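Local coordinates for glucose import ATP-binding protein GlcV (Sulfolobus solfataricus, PDB 1OXX) that energises glucose uptake by binding and hydrolysing ATP as the nucleotide-binding subunit of an ABC transporter complex, at residues V24-N27 with R33-I36; T59-F64 with A70-L75; V211-L214 with L219-V222. The protein carries 1 engineered substitution. All coordinates share one frame; numbering follows the deposited sequence.

Interaction 1 (V24-N27 with R33-I36)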
loop_
_atom_site.group_PDB
_atom_site.type_symbol
_atom_site.label_atom_id
_atom_site.label_comp_id
_atom_site.label_asym_id
_atom_site.label_seq_id
_atom_site.Cartn_x
_atom_site.Cartn_y
_atom_site.Cartn_z
ATOM N N VAL A 24 -5.945 8.119 15.767
ATOM C CA VAL A 24 -5.288 8.412 14.505
ATOM C C VAL A 24 -5.388 9.895 14.181
ATOM O O VAL A 24 -6.471 10.482 14.211
ATOM C CB VAL A 24 -5.884 7.587 13.369
ATOM C CG1 VAL A 24 -5.276 7.989 12.039
ATOM C CG2 VAL A 24 -5.688 6.106 13.618
ATOM N N ASN A 25 -4.247 10.500 13.886
ATOM C CA ASN A 25 -4.176 11.908 13.546
ATOM C C ASN A 25 -3.419 12.116 12.226
ATOM O O ASN A 25 -2.245 11.760 12.122
ATOM C CB ASN A 25 -3.487 12.689 14.657
ATOM C CG ASN A 25 -4.364 12.838 15.889
ATOM O OD1 ASN A 25 -5.275 13.658 15.900
ATOM N ND2 ASN A 25 -4.110 12.018 16.918
ATOM N N ILE A 26 -4.103 12.667 11.222
ATOM C CA ILE A 26 -3.520 12.957 9.918
ATOM C C ILE A 26 -4.184 14.189 9.349
ATOM O O ILE A 26 -5.394 14.342 9.474
ATOM C CB ILE A 26 -3.787 11.834 8.892
ATOM C CG1 ILE A 26 -3.629 10.451 9.488
ATOM C CG2 ILE A 26 -2.877 12.005 7.689
ATOM C CD1 ILE A 26 -4.110 9.351 8.548
ATOM N N ASN A 27 -3.379 15.068 8.757
ATOM C CA ASN A 27 -3.883 16.217 8.018
ATOM C C ASN A 27 -3.502 15.998 6.561
ATOM O O ASN A 27 -2.317 16.101 6.196
ATOM C CB ASN A 27 -3.285 17.541 8.509
ATOM C CG ASN A 27 -3.534 17.801 9.983
ATOM O OD1 ASN A 27 -4.605 17.493 10.513
ATOM N ND2 ASN A 27 -2.558 18.432 10.647
ATOM N N ARG A 33 -1.959 12.971 -2.777
ATOM C CA ARG A 33 -2.087 11.545 -2.997
ATOM C C ARG A 33 -1.519 10.873 -1.750
ATOM O O ARG A 33 -0.297 10.852 -1.540
ATOM C CB ARG A 33 -1.319 11.125 -4.253
ATOM C CG ARG A 33 -1.846 11.771 -5.532
ATOM C CD ARG A 33 -1.047 11.433 -6.785
ATOM N NE ARG A 33 0.292 10.931 -6.483
ATOM C CZ ARG A 33 1.148 10.490 -7.398
ATOM N NH1 ARG A 33 0.819 10.503 -8.684
ATOM N NH2 ARG A 33 2.338 10.037 -7.031
ATOM N N PHE A 34 -2.419 10.399 -0.902
ATOM C CA PHE A 34 -2.075 9.796 0.366
ATOM C C PHE A 34 -2.397 8.319 0.376
ATOM O O PHE A 34 -3.446 7.899 -0.088
ATOM C CB PHE A 34 -2.816 10.486 1.508
ATOM C CG PHE A 34 -2.242 10.213 2.856
ATOM C CD1 PHE A 34 -1.237 11.013 3.365
ATOM C CD2 PHE A 34 -2.698 9.173 3.629
ATOM C CE1 PHE A 34 -0.708 10.769 4.591
ATOM C CE2 PHE A 34 -2.151 8.918 4.872
ATOM C CZ PHE A 34 -1.159 9.726 5.346
ATOM N N GLY A 35 -1.485 7.531 0.905
ATOM C CA GLY A 35 -1.725 6.112 1.036
ATOM C C GLY A 35 -1.671 5.610 2.468
ATOM O O GLY A 35 -1.054 6.223 3.335
ATOM N N ILE A 36 -2.337 4.484 2.708
ATOM C CA ILE A 36 -2.241 3.779 3.973
ATOM C C ILE A 36 -1.831 2.324 3.697
ATOM O O ILE A 36 -2.441 1.641 2.847
ATOM C CB ILE A 36 -3.590 3.809 4.747
ATOM C CG1 ILE A 36 -4.018 5.239 5.118
ATOM C CG2 ILE A 36 -3.493 2.980 5.982
ATOM C CD1 ILE A 36 -3.280 5.812 6.291
#
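I26 reaches F34 with two branches, and this pair supplies the tight part of a small, fully apolar contact that buries 105 Å² in all. The methyl CG2 of I26 lies 3.7 Å from CZ of F34 and 4.0 Å from CE1 of F34. Its approach to the ring is slanted, and the two side chains cross obliquely. The longer branch ends at I26 CD1, which is 4.2 Å from CE2 of F34, so the far end of the ring meets both branches of one isoleucine. The torsions account for this: in I26, chi1 of -42° sets CG1 beside the backbone N and CG2 opposite it, and CG1 extends to CD1 (chi2 171°), while F34 has CG anti to its own N (chi1 -163°), which carries the ring across towards strand 18-28. I36 CD1 lies in the plane of the ring, at its edge, 3.6 Å from F34 CE2, and meets I26 CD1 more loosely at 4.3 Å.

No hydrogen bond joins the two segments, which belong to different sheets of the ABC ATPase domain: 18-28 is an outermost strand of the antiparallel sheet, and 33-37 is an inner strand of the mixed sheet, leading into the Walker A loop. Helix 41-52 takes part through F47, which touches both I26 and I36, and I36 also touches K44, an inferred ATP-binding residue.

The looser margin is polar. The side chain of N27 is exposed and points away from 33-36, although its backbone O accepts a bond from R210 NH2. N25 is partly exposed, with OD1 bound by the backbone N of N8.

Interaction 2 (T59-F64 with A70-L75)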
loop_
_atom_site.group_PDB
_atom_site.type_symbol
_atom_site.label_atom_id
_atom_site.label_comp_id
_atom_site.label_asym_id
_atom_site.label_seq_id
_atom_site.Cartn_x
_atom_site.Cartn_y
_atom_site.Cartn_z
ATOM N N THR A 59 -14.757 7.676 18.813
ATOM C CA THR A 59 -14.360 8.924 19.426
ATOM C C THR A 59 -13.484 9.663 18.435
ATOM O O THR A 59 -12.887 9.052 17.530
ATOM C CB THR A 59 -13.641 8.709 20.754
ATOM O OG1 THR A 59 -12.536 7.830 20.563
ATOM C CG2 THR A 59 -14.544 7.990 21.726
ATOM N N GLY A 60 -13.439 10.981 18.573
ATOM C CA GLY A 60 -12.680 11.815 17.660
ATOM C C GLY A 60 -13.538 12.459 16.581
ATOM O O GLY A 60 -14.740 12.210 16.473
ATOM N N GLU A 61 -12.887 13.246 15.735
ATOM C CA GLU A 61 -13.580 14.060 14.750
ATOM C C GLU A 61 -12.945 13.990 13.365
ATOM O O GLU A 61 -11.738 13.806 13.239
ATOM C CB GLU A 61 -13.575 15.511 15.232
ATOM C CG GLU A 61 -14.212 15.697 16.610
ATOM C CD GLU A 61 -13.252 15.457 17.770
ATOM O OE1 GLU A 61 -12.081 15.893 17.689
ATOM O OE2 GLU A 61 -13.673 14.846 18.774
ATOM N N LEU A 62 -13.770 14.186 12.343
ATOM C CA LEU A 62 -13.318 14.176 10.960
ATOM C C LEU A 62 -13.861 15.404 10.254
ATOM O O LEU A 62 -15.055 15.660 10.324
ATOM C CB LEU A 62 -13.826 12.911 10.278
ATOM C CG LEU A 62 -13.479 12.728 8.796
ATOM C CD1 LEU A 62 -11.986 12.583 8.620
ATOM C CD2 LEU A 62 -14.203 11.526 8.209
ATOM N N TYR A 63 -12.980 16.161 9.605
ATOM C CA TYR A 63 -13.355 17.380 8.895
ATOM C C TYR A 63 -12.981 17.286 7.422
ATOM O O TYR A 63 -11.913 16.781 7.088
ATOM C CB TYR A 63 -12.622 18.597 9.480
ATOM C CG TYR A 63 -12.916 18.858 10.928
ATOM C CD1 TYR A 63 -12.252 18.160 11.922
ATOM C CD2 TYR A 63 -13.859 19.801 11.309
ATOM C CE1 TYR A 63 -12.512 18.398 13.245
ATOM C CE2 TYR A 63 -14.123 20.039 12.640
ATOM C CZ TYR A 63 -13.446 19.325 13.595
ATOM O OH TYR A 63 -13.686 19.541 14.941
ATOM N N PHE A 64 -13.843 17.816 6.562
ATOM C CA PHE A 64 -13.554 17.987 5.139
ATOM C C PHE A 64 -13.506 19.493 4.985
ATOM O O PHE A 64 -14.510 20.164 5.204
ATOM C CB PHE A 64 -14.663 17.382 4.260
ATOM C CG PHE A 64 -14.541 15.895 4.030
ATOM C CD1 PHE A 64 -14.073 15.032 5.001
ATOM C CD2 PHE A 64 -14.931 15.354 2.812
ATOM C CE1 PHE A 64 -14.001 13.645 4.751
ATOM C CE2 PHE A 64 -14.827 13.989 2.568
ATOM C CZ PHE A 64 -14.374 13.140 3.548
ATOM N N ALA A 70 -18.149 14.027 10.789
ATOM C CA ALA A 70 -18.448 12.958 11.735
ATOM C C ALA A 70 -17.749 13.248 13.048
ATOM O O ALA A 70 -16.676 13.842 13.066
ATOM C CB ALA A 70 -18.023 11.612 11.180
ATOM N N SER A 71 -18.351 12.824 14.155
ATOM C CA SER A 71 -17.810 13.161 15.460
ATOM C C SER A 71 -18.371 12.268 16.544
ATOM O O SER A 71 -19.593 12.169 16.715
ATOM C CB SER A 71 -18.167 14.615 15.807
ATOM O OG SER A 71 -17.761 14.955 17.121
ATOM N N ASN A 72 -17.476 11.600 17.255
ATOM C CA ASN A 72 -17.853 10.853 18.435
ATOM C C ASN A 72 -19.154 10.039 18.329
ATOM O O ASN A 72 -20.101 10.211 19.109
ATOM C CB ASN A 72 -17.861 11.835 19.610
ATOM C CG ASN A 72 -16.481 12.450 19.839
ATOM O OD1 ASN A 72 -15.593 11.804 20.371
ATOM N ND2 ASN A 72 -16.289 13.684 19.389
ATOM N N GLY A 73 -19.181 9.134 17.357
ATOM C CA GLY A 73 -20.293 8.220 17.181
ATOM C C GLY A 73 -21.446 8.736 16.338
ATOM O O GLY A 73 -22.415 8.005 16.087
ATOM N N LYS A 74 -21.344 9.986 15.890
ATOM C CA LYS A 74 -22.399 10.613 15.093
ATOM C C LYS A 74 -21.982 10.929 13.664
ATOM O O LYS A 74 -20.937 11.547 13.438
ATOM C CB LYS A 74 -22.843 11.891 15.756
ATOM N N LEU A 75 -22.832 10.555 12.715
ATOM C CA LEU A 75 -22.616 10.874 11.311
ATOM C C LEU A 75 -23.260 12.232 11.106
ATOM O O LEU A 75 -24.453 12.392 11.374
ATOM C CB LEU A 75 -23.256 9.825 10.418
ATOM C CG LEU A 75 -23.072 10.006 8.911
ATOM C CD1 LEU A 75 -21.594 9.929 8.524
ATOM C CD2 LEU A 75 -23.892 8.980 8.145
#
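An antiparallel beta hairpin, strands 61-64 and 67-71, forms this contact, and a type I' turn from S71 to K74 folds the chain back into the next strand of the same sheet. E61 and S71 make a non-hydrogen-bonded pair; L62 and A70 make a hydrogen-bonded one, with L62 N donating to A70 O at 3.0 Å. On the face of L62 and A70 their CB atoms are 4.5 Å apart, and helix 41-52 meets L62 through I50 and I51.

N72, at the first corner of the turn, grips the other strand with backbone and side chain together. Its N donates to G60 O at 2.9 Å. Its OD1 accepts from G60 N at 2.9 Å, but the donor stands 60° above the amide's carbonyl plane. G60 has backbone angles at which a CB would jam against the carbonyl O of T59. E61 bends at chi2 (85°), which swings its carboxylate back to N72, the two planes 41° apart. With an alanine in place of E61, ND2 of N72 would probably lose its carboxylate acceptor and the amide would be less firmly fixed in rotation.

The amide has a further tie within its own segment, since ND2 also donates to S71 OG at 3.0 Å. The carboxylate bond itself runs 2.9 Å from N72 ND2 to the anti lone pair of E61 OE2.

Interaction 3 (V211-L214 with L219-V222)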
loop_
_atom_site.group_PDB
_atom_site.type_symbol
_atom_site.label_atom_id
_atom_site.label_comp_id
_atom_site.label_asym_id
_atom_site.label_seq_id
_atom_site.Cartn_x
_atom_site.Cartn_y
_atom_site.Cartn_z
ATOM N N VAL A 211 2.649 8.422 2.732
ATOM C CA VAL A 211 1.991 7.222 3.213
ATOM C C VAL A 211 2.081 7.102 4.713
ATOM O O VAL A 211 3.095 7.449 5.326
ATOM C CB VAL A 211 2.660 5.954 2.649
ATOM C CG1 VAL A 211 4.152 6.054 2.235
ATOM C CG2 VAL A 211 2.032 4.604 3.081
ATOM N N GLY A 212 0.988 6.637 5.307
ATOM C CA GLY A 212 0.965 6.313 6.706
ATOM C C GLY A 212 0.877 4.806 6.850
ATOM O O GLY A 212 0.237 4.108 6.044
ATOM N N VAL A 213 1.549 4.289 7.862
ATOM C CA VAL A 213 1.531 2.868 8.118
ATOM C C VAL A 213 0.785 2.578 9.408
ATOM O O VAL A 213 1.109 3.118 10.473
ATOM C CB VAL A 213 2.952 2.326 8.219
ATOM C CG1 VAL A 213 2.924 0.831 8.411
ATOM C CG2 VAL A 213 3.723 2.704 6.969
ATOM N N LEU A 214 -0.206 1.705 9.299
ATOM C CA LEU A 214 -1.060 1.328 10.418
ATOM C C LEU A 214 -0.675 -0.046 10.981
ATOM O O LEU A 214 -0.695 -1.034 10.244
ATOM C CB LEU A 214 -2.518 1.247 9.955
ATOM C CG LEU A 214 -3.421 2.458 10.217
ATOM C CD1 LEU A 214 -2.612 3.709 10.501
ATOM C CD2 LEU A 214 -4.412 2.691 9.075
ATOM N N LEU A 219 -1.170 4.539 13.913
ATOM C CA LEU A 219 -0.350 5.104 12.865
ATOM C C LEU A 219 1.055 5.226 13.435
ATOM O O LEU A 219 1.295 6.037 14.342
ATOM C CB LEU A 219 -0.902 6.473 12.508
ATOM C CG LEU A 219 -0.340 7.149 11.283
ATOM C CD1 LEU A 219 -0.765 6.387 10.049
ATOM C CD2 LEU A 219 -0.852 8.583 11.247
ATOM N N VAL A 220 1.975 4.403 12.936
ATOM C CA VAL A 220 3.301 4.296 13.535
ATOM C C VAL A 220 4.388 5.075 12.806
ATOM O O VAL A 220 5.440 5.355 13.387
ATOM C CB VAL A 220 3.726 2.815 13.693
ATOM C CG1 VAL A 220 2.793 2.061 14.654
ATOM C CG2 VAL A 220 3.781 2.108 12.381
ATOM N N GLN A 221 4.140 5.440 11.547
ATOM C CA GLN A 221 5.083 6.235 10.769
ATOM C C GLN A 221 4.352 6.851 9.589
ATOM O O GLN A 221 3.402 6.266 9.048
ATOM C CB GLN A 221 6.251 5.373 10.260
ATOM C CG GLN A 221 7.356 6.178 9.582
ATOM C CD GLN A 221 8.616 5.373 9.326
ATOM O OE1 GLN A 221 8.665 4.154 9.582
ATOM N NE2 GLN A 221 9.651 6.045 8.811
ATOM N N VAL A 222 4.752 8.061 9.231
ATOM C CA VAL A 222 4.186 8.760 8.109
ATOM C C VAL A 222 5.325 9.394 7.355
ATOM O O VAL A 222 6.189 10.022 7.958
ATOM C CB VAL A 222 3.254 9.902 8.563
ATOM C CG1 VAL A 222 2.880 10.803 7.365
ATOM C CG2 VAL A 222 2.054 9.337 9.231
#
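The flat groups where V213 meets V220 and Q221 are peptide units rather than rings. The carbonyl of V213 receives V220 N almost head-on, with a C=O...N angle of 178° and 2.9 Å between V213 O and V220 N. V213 N donates in turn to Q221 O at 3.0 Å. At the flanks of these bonds sit CA-H...O contacts, from L219 CA to V213 O and from G212 CA to Q221 O, and V220 CG2 comes within 3.4 Å of V213 O. The amide of Q221 turns elsewhere: its OE1 accepts from V233 N and its NE2 donates to N231 O.

The two strands form a beta hairpin at one border of the mixed sheet, with a beta bulge. G212 faces V222 and L214 faces L219, so three residues on one strand span four on the other. V220 is the extra residue, and its psi of -18° departs from the extended backbone on each side of it.

One face bears L214, L219 and V222. L219 has CG anti to its backbone N (chi1 -170°), which brings L219 CD1 to 3.8 Å from G212 CA; a CB on G212 would clash with that methyl. V222 CG2 lies 4.1 Å from G212 CA. The closer approach of L214 CD1 to L219 CD1 is doubtful, since L214 has an alternate conformer. On the other face V213 and Q221 are covered by helices 225-230 and 235-241: L228 and V237 touch both side chains, and V237 also touches V220.

From the N terminus the three contacts follow in series, none nested in or crossing another. Interaction 1 closes the short connection between 24-27 and 33-36, where the chain passes from the antiparallel sheet to the mixed sheet. Interaction 2 closes the hairpin between 59-64 and 70-75 toward the opposite side of that antiparallel sheet; its centre is 16 Å from that of interaction 1, without touching it. Interaction 3 closes a second hairpin much later, at one border of the mixed sheet. Within that sheet 33-37 and 210-215 are neighbours, with G35 O 2.9 Å from G212 N in a probable hydrogen bond, and L219 CD2 packs against N25 O. Interactions 2 and 3 remain about 12 Å apart at their nearest atoms.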